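Local coordinates for putative cell invasion protein with MAC/Perforin domain (Bacteroides thetaiotaomicron VPI-5482, PDB 3KK7) that belongs to the membrane-attack complex/perforin family and may act in cell invasion or at membranes, though its precise role is not established, at residues 281-295 with 307-320. Sequence-based numbering, arbitrary orientation.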
loop_
_atom_site.group_PDB
_atom_site.type_symbol
_atom_site.label_atom_id
_atom_site.label_comp_id
_atom_site.label_asym_id
_atom_site.label_seq_id
_atom_site.Cartn_x
_atom_site.Cartn_y
_atom_site.Cartn_z
ATOM N N SER A 281 -41.997 12.455 2.954
ATOM C CA SER A 281 -41.772 11.592 4.110
ATOM C C SER A 281 -42.535 10.283 3.991
ATOM O O SER A 281 -42.023 9.231 4.356
ATOM C CB SER A 281 -42.056 12.325 5.419
ATOM O OG SER A 281 -40.957 13.198 5.703
ATOM N N GLU A 282 -43.737 10.353 3.433
ATOM C CA GLU A 282 -44.519 9.160 3.093
ATOM C C GLU A 282 -43.747 8.215 2.155
ATOM O O GLU A 282 -43.779 7.001 2.337
ATOM C CB GLU A 282 -45.827 9.588 2.447
ATOM C CG GLU A 282 -46.932 8.552 2.472
ATOM C CD GLU A 282 -48.315 9.191 2.715
ATOM O OE1 GLU A 282 -48.449 9.968 3.708
ATOM O OE2 GLU A 282 -49.257 8.917 1.923
ATOM N N THR A 283 -43.031 8.759 1.172
ATOM C CA THR A 283 -42.182 7.942 0.298
ATOM C C THR A 283 -41.224 7.053 1.099
ATOM O O THR A 283 -40.867 5.963 0.658
ATOM C CB THR A 283 -41.302 8.818 -0.641
ATOM O OG1 THR A 283 -42.133 9.649 -1.442
ATOM C CG2 THR A 283 -40.438 7.962 -1.572
ATOM N N ILE A 284 -40.787 7.542 2.254
ATOM C CA ILE A 284 -39.793 6.856 3.064
ATOM C C ILE A 284 -40.447 5.888 4.022
ATOM O O ILE A 284 -40.112 4.715 4.070
ATOM C CB ILE A 284 -38.924 7.876 3.831
ATOM C CG1 ILE A 284 -37.950 8.536 2.852
ATOM C CG2 ILE A 284 -38.153 7.213 4.943
ATOM C CD1 ILE A 284 -37.430 9.813 3.340
ATOM N N THR A 285 -41.402 6.379 4.772
ATOM C CA THR A 285 -42.066 5.557 5.769
ATOM C C THR A 285 -42.838 4.362 5.171
ATOM O O THR A 285 -42.953 3.323 5.819
ATOM C CB THR A 285 -42.992 6.418 6.620
ATOM O OG1 THR A 285 -43.910 7.095 5.753
ATOM C CG2 THR A 285 -42.162 7.423 7.413
ATOM N N ASN A 286 -43.350 4.517 3.951
ATOM C CA ASN A 286 -43.996 3.419 3.233
ATOM C C ASN A 286 -43.067 2.228 2.952
ATOM O O ASN A 286 -43.536 1.112 2.762
ATOM C CB ASN A 286 -44.586 3.899 1.903
ATOM C CG ASN A 286 -45.868 4.755 2.066
ATOM O OD1 ASN A 286 -46.456 4.883 3.156
ATOM N ND2 ASN A 286 -46.296 5.347 0.951
ATOM N N LYS A 287 -41.761 2.460 2.928
ATOM C CA LYS A 287 -40.795 1.380 2.723
ATOM C C LYS A 287 -39.921 1.073 3.936
ATOM O O LYS A 287 -39.446 -0.051 4.083
ATOM C CB LYS A 287 -39.899 1.723 1.527
ATOM C CG LYS A 287 -40.636 1.826 0.187
ATOM C CD LYS A 287 -41.473 0.573 -0.133
ATOM C CE LYS A 287 -42.208 0.715 -1.436
ATOM N NZ LYS A 287 -42.585 -0.622 -1.923
ATOM N N PHE A 288 -39.703 2.055 4.804
ATOM C CA PHE A 288 -38.774 1.882 5.921
ATOM C C PHE A 288 -39.417 2.130 7.265
ATOM O O PHE A 288 -40.117 3.117 7.441
ATOM C CB PHE A 288 -37.609 2.861 5.792
ATOM C CG PHE A 288 -36.689 2.567 4.654
ATOM C CD1 PHE A 288 -35.645 1.667 4.815
ATOM C CD2 PHE A 288 -36.855 3.195 3.425
ATOM C CE1 PHE A 288 -34.762 1.384 3.759
ATOM C CE2 PHE A 288 -35.974 2.925 2.359
ATOM C CZ PHE A 288 -34.917 2.020 2.539
ATOM N N SER A 289 -39.127 1.249 8.219
ATOM C CA SER A 289 -39.513 1.458 9.627
ATOM C C SER A 289 -38.561 2.437 10.289
ATOM O O SER A 289 -38.876 2.994 11.313
ATOM C CB SER A 289 -39.524 0.131 10.414
ATOM O OG SER A 289 -40.375 -0.821 9.806
ATOM N N ALA A 290 -37.372 2.626 9.726
ATOM C CA ALA A 290 -36.492 3.718 10.175
ATOM C C ALA A 290 -35.485 3.952 9.083
ATOM O O ALA A 290 -35.012 2.976 8.476
ATOM C CB ALA A 290 -35.772 3.361 11.483
ATOM N N LEU A 291 -35.168 5.218 8.814
ATOM C CA LEU A 291 -34.057 5.589 7.926
ATOM C C LEU A 291 -33.357 6.785 8.519
ATOM O O LEU A 291 -33.944 7.838 8.632
ATOM C CB LEU A 291 -34.537 5.946 6.522
ATOM C CG LEU A 291 -33.415 6.276 5.522
ATOM C CD1 LEU A 291 -32.460 5.100 5.316
ATOM C CD2 LEU A 291 -34.048 6.678 4.225
ATOM N N SER A 292 -32.093 6.604 8.873
ATOM C CA SER A 292 -31.310 7.632 9.529
ATOM C C SER A 292 -30.161 8.028 8.646
ATOM O O SER A 292 -29.818 7.281 7.733
ATOM C CB SER A 292 -30.785 7.123 10.850
ATOM O OG SER A 292 -31.855 7.082 11.770
ATOM N N TYR A 293 -29.584 9.208 8.899
ATOM C CA TYR A 293 -28.450 9.705 8.085
ATOM C C TYR A 293 -27.450 10.520 8.857
ATOM O O TYR A 293 -27.749 11.025 9.919
ATOM C CB TYR A 293 -28.946 10.569 6.938
ATOM C CG TYR A 293 -29.432 11.978 7.323
ATOM C CD1 TYR A 293 -30.708 12.181 7.841
ATOM C CD2 TYR A 293 -28.641 13.112 7.089
ATOM C CE1 TYR A 293 -31.173 13.454 8.151
ATOM C CE2 TYR A 293 -29.107 14.415 7.421
ATOM C CZ TYR A 293 -30.370 14.567 7.939
ATOM O OH TYR A 293 -30.853 15.799 8.276
ATOM N N SER A 294 -26.262 10.651 8.295
ATOM C CA SER A 294 -25.258 11.518 8.837
ATOM C C SER A 294 -24.559 12.171 7.665
ATOM O O SER A 294 -24.270 11.512 6.682
ATOM C CB SER A 294 -24.272 10.718 9.692
ATOM O OG SER A 294 -23.133 11.483 10.065
ATOM N N ILE A 295 -24.311 13.470 7.748
ATOM C CA ILE A 295 -23.587 14.138 6.688
ATOM C C ILE A 295 -22.262 14.710 7.172
ATOM O O ILE A 295 -22.011 14.818 8.380
ATOM C CB ILE A 295 -24.405 15.227 6.036
ATOM C CG1 ILE A 295 -24.752 16.324 7.027
ATOM C CG2 ILE A 295 -25.642 14.652 5.432
ATOM C CD1 ILE A 295 -24.852 17.656 6.322
ATOM N N SER A 307 -18.248 14.631 10.797
ATOM C CA SER A 307 -19.488 13.900 10.547
ATOM C C SER A 307 -20.505 14.204 11.626
ATOM O O SER A 307 -20.144 14.218 12.797
ATOM C CB SER A 307 -19.223 12.391 10.445
ATOM O OG SER A 307 -18.878 12.059 9.105
ATOM N N THR A 308 -21.760 14.460 11.246
ATOM C CA THR A 308 -22.824 14.752 12.221
ATOM C C THR A 308 -23.323 13.498 12.954
ATOM O O THR A 308 -23.230 12.381 12.451
ATOM C CB THR A 308 -24.076 15.347 11.568
ATOM O OG1 THR A 308 -24.737 14.341 10.769
ATOM C CG2 THR A 308 -23.751 16.588 10.742
ATOM N N PRO A 309 -23.897 13.678 14.145
ATOM C CA PRO A 309 -24.576 12.559 14.729
ATOM C C PRO A 309 -25.674 12.093 13.792
ATOM O O PRO A 309 -26.048 12.823 12.874
ATOM C CB PRO A 309 -25.198 13.140 16.008
ATOM C CG PRO A 309 -24.459 14.386 16.301
ATOM C CD PRO A 309 -23.999 14.898 14.973
ATOM N N PRO A 310 -26.220 10.903 14.042
ATOM C CA PRO A 310 -27.244 10.369 13.174
ATOM C C PRO A 310 -28.619 10.966 13.471
ATOM O O PRO A 310 -28.968 11.168 14.630
ATOM C CB PRO A 310 -27.199 8.864 13.461
ATOM C CG PRO A 310 -26.762 8.780 14.842
ATOM C CD PRO A 310 -25.879 9.962 15.116
ATOM N N TYR A 311 -29.370 11.224 12.399
ATOM C CA TYR A 311 -30.663 11.862 12.468
ATOM C C TYR A 311 -31.662 11.055 11.670
ATOM O O TYR A 311 -31.311 10.473 10.639
ATOM C CB TYR A 311 -30.586 13.302 11.894
ATOM C CG TYR A 311 -29.635 14.212 12.644
ATOM C CD1 TYR A 311 -29.822 14.469 14.000
ATOM C CD2 TYR A 311 -28.544 14.811 12.005
ATOM C CE1 TYR A 311 -28.951 15.296 14.704
ATOM C CE2 TYR A 311 -27.666 15.649 12.701
ATOM C CZ TYR A 311 -27.882 15.883 14.052
ATOM O OH TYR A 311 -27.036 16.697 14.779
ATOM N N ASP A 312 -32.903 11.024 12.158
ATOM C CA ASP A 312 -33.999 10.435 11.405
ATOM C C ASP A 312 -34.344 11.379 10.234
ATOM O O ASP A 312 -34.648 12.578 10.440
ATOM C CB ASP A 312 -35.219 10.190 12.298
ATOM C CG ASP A 312 -36.407 9.634 11.530
ATOM O OD1 ASP A 312 -36.869 10.317 10.589
ATOM O OD2 ASP A 312 -36.891 8.523 11.876
ATOM N N ILE A 313 -34.319 10.816 9.023
ATOM C CA ILE A 313 -34.482 11.569 7.776
ATOM C C ILE A 313 -35.775 12.386 7.710
ATOM O O ILE A 313 -35.797 13.477 7.120
ATOM C CB ILE A 313 -34.374 10.620 6.545
ATOM C CG1 ILE A 313 -34.059 11.398 5.261
ATOM C CG2 ILE A 313 -35.630 9.771 6.400
ATOM C CD1 ILE A 313 -32.692 12.015 5.224
ATOM N N THR A 314 -36.835 11.880 8.331
ATOM C CA THR A 314 -38.118 12.563 8.326
ATOM C C THR A 314 -38.273 13.578 9.473
ATOM O O THR A 314 -39.223 14.344 9.484
ATOM C CB THR A 314 -39.248 11.562 8.487
ATOM O OG1 THR A 314 -39.227 11.038 9.821
ATOM C CG2 THR A 314 -39.103 10.419 7.504
ATOM N N ASN A 315 -37.366 13.564 10.445
ATOM C CA ASN A 315 -37.481 14.424 11.613
ATOM C C ASN A 315 -36.568 15.630 11.538
ATOM O O ASN A 315 -36.930 16.707 12.008
ATOM C CB ASN A 315 -37.163 13.637 12.884
ATOM C CG ASN A 315 -37.519 14.408 14.166
ATOM O OD1 ASN A 315 -38.665 14.887 14.349
ATOM N ND2 ASN A 315 -36.543 14.489 15.081
ATOM N N TYR A 316 -35.377 15.473 10.965
ATOM C CA TYR A 316 -34.440 16.572 10.987
ATOM C C TYR A 316 -33.823 16.847 9.634
ATOM O O TYR A 316 -33.249 15.962 8.996
ATOM C CB TYR A 316 -33.378 16.326 12.048
ATOM C CG TYR A 316 -32.480 17.515 12.272
ATOM C CD1 TYR A 316 -32.988 18.706 12.839
ATOM C CD2 TYR A 316 -31.131 17.470 11.919
ATOM C CE1 TYR A 316 -32.165 19.815 13.053
ATOM C CE2 TYR A 316 -30.306 18.572 12.106
ATOM C CZ TYR A 316 -30.828 19.742 12.678
ATOM O OH TYR A 316 -30.012 20.830 12.863
ATOM N N SER A 317 -33.952 18.101 9.212
ATOM C CA SER A 317 -33.433 18.578 7.943
ATOM C C SER A 317 -32.372 19.612 8.187
ATOM O O SER A 317 -32.494 20.416 9.108
ATOM C CB SER A 317 -34.549 19.220 7.124
ATOM O OG SER A 317 -35.484 18.223 6.764
ATOM N N ILE A 318 -31.356 19.592 7.332
ATOM C CA ILE A 318 -30.252 20.509 7.394
ATOM C C ILE A 318 -30.183 21.308 6.109
ATOM O O ILE A 318 -30.187 20.724 5.029
ATOM C CB ILE A 318 -28.943 19.768 7.507
ATOM C CG1 ILE A 318 -29.008 18.731 8.639
ATOM C CG2 ILE A 318 -27.807 20.773 7.704
ATOM C CD1 ILE A 318 -27.731 17.852 8.745
ATOM N N ASP A 319 -30.096 22.633 6.240
ATOM C CA ASP A 319 -29.938 23.558 5.121
ATOM C C ASP A 319 -28.446 23.708 4.836
ATOM O O ASP A 319 -27.716 24.220 5.684
ATOM C CB ASP A 319 -30.548 24.926 5.496
ATOM C CG ASP A 319 -30.481 25.964 4.367
ATOM O OD1 ASP A 319 -30.541 25.600 3.165
ATOM O OD2 ASP A 319 -30.394 27.167 4.700
ATOM N N LEU A 320 -27.988 23.255 3.667
ATOM C CA LEU A 320 -26.600 23.460 3.289
ATOM C C LEU A 320 -26.428 24.685 2.368
ATOM O O LEU A 320 -25.358 24.871 1.768
ATOM C CB LEU A 320 -26.013 22.198 2.647
ATOM C CG LEU A 320 -25.937 20.988 3.591
ATOM C CD1 LEU A 320 -25.644 19.701 2.815
ATOM C CD2 LEU A 320 -24.929 21.232 4.692
HETATM O O HOH W 1 -20.807 11.133 7.727
#
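An edge of the antiparallel beta-sheet of the MACPF domain is formed here, where the short strand 311-312 pairs with strand 288-298. Tyr293 and Tyr311 form a hydrogen-bonded antiparallel pair, and Ser292 faces Asp312 in the neighbouring non-hydrogen-bonded pair. Ile313 N extends the ladder with a nearly straight bond to Leu291 O (3.0 Å, 174° at the hydrogen). On its other side strand 288-298 pairs with strand 220-230.

Tyr293 carries much of the packing. Its CG sits between the backbone N and the carbonyl carbon (chi1 74°), which swings the ring toward Ile313, Tyr316 and Ile318. Tyr293 OH donates to Tyr316 O at 2.5 Å, from above the carbonyl plane, while that oxygen lies at the ring edge. The side chains of Ile313 and Tyr293 cross at about a right angle, with Ile313 CD1 3.3 Å from Tyr293 CD1. The CG2 branch of Ile313 turns to Ile284 CD1 at 3.6 Å, which ties helix 278-285 to the strand pair. Phe226 of strand 220-230 also touches Tyr293 and Ile313. Further along, Ile295 and Ile318 meet tip to tip, and Ile274 of strand 271-274 packs against both.

Asp312 begins an Asx turn: its OD1 accepts from Thr314 N and also from Thr314 OG1.

Near Ser307 the backbone is held by Thr308 N, which donates to Ile295 O. Thr308 OG1 takes a bond from Ile295 N (3.2 Å) and itself donates to Pro309 O. Ser294 OG, anti to its own N (chi1 170°), donates to Thr308 O at 2.6 Å.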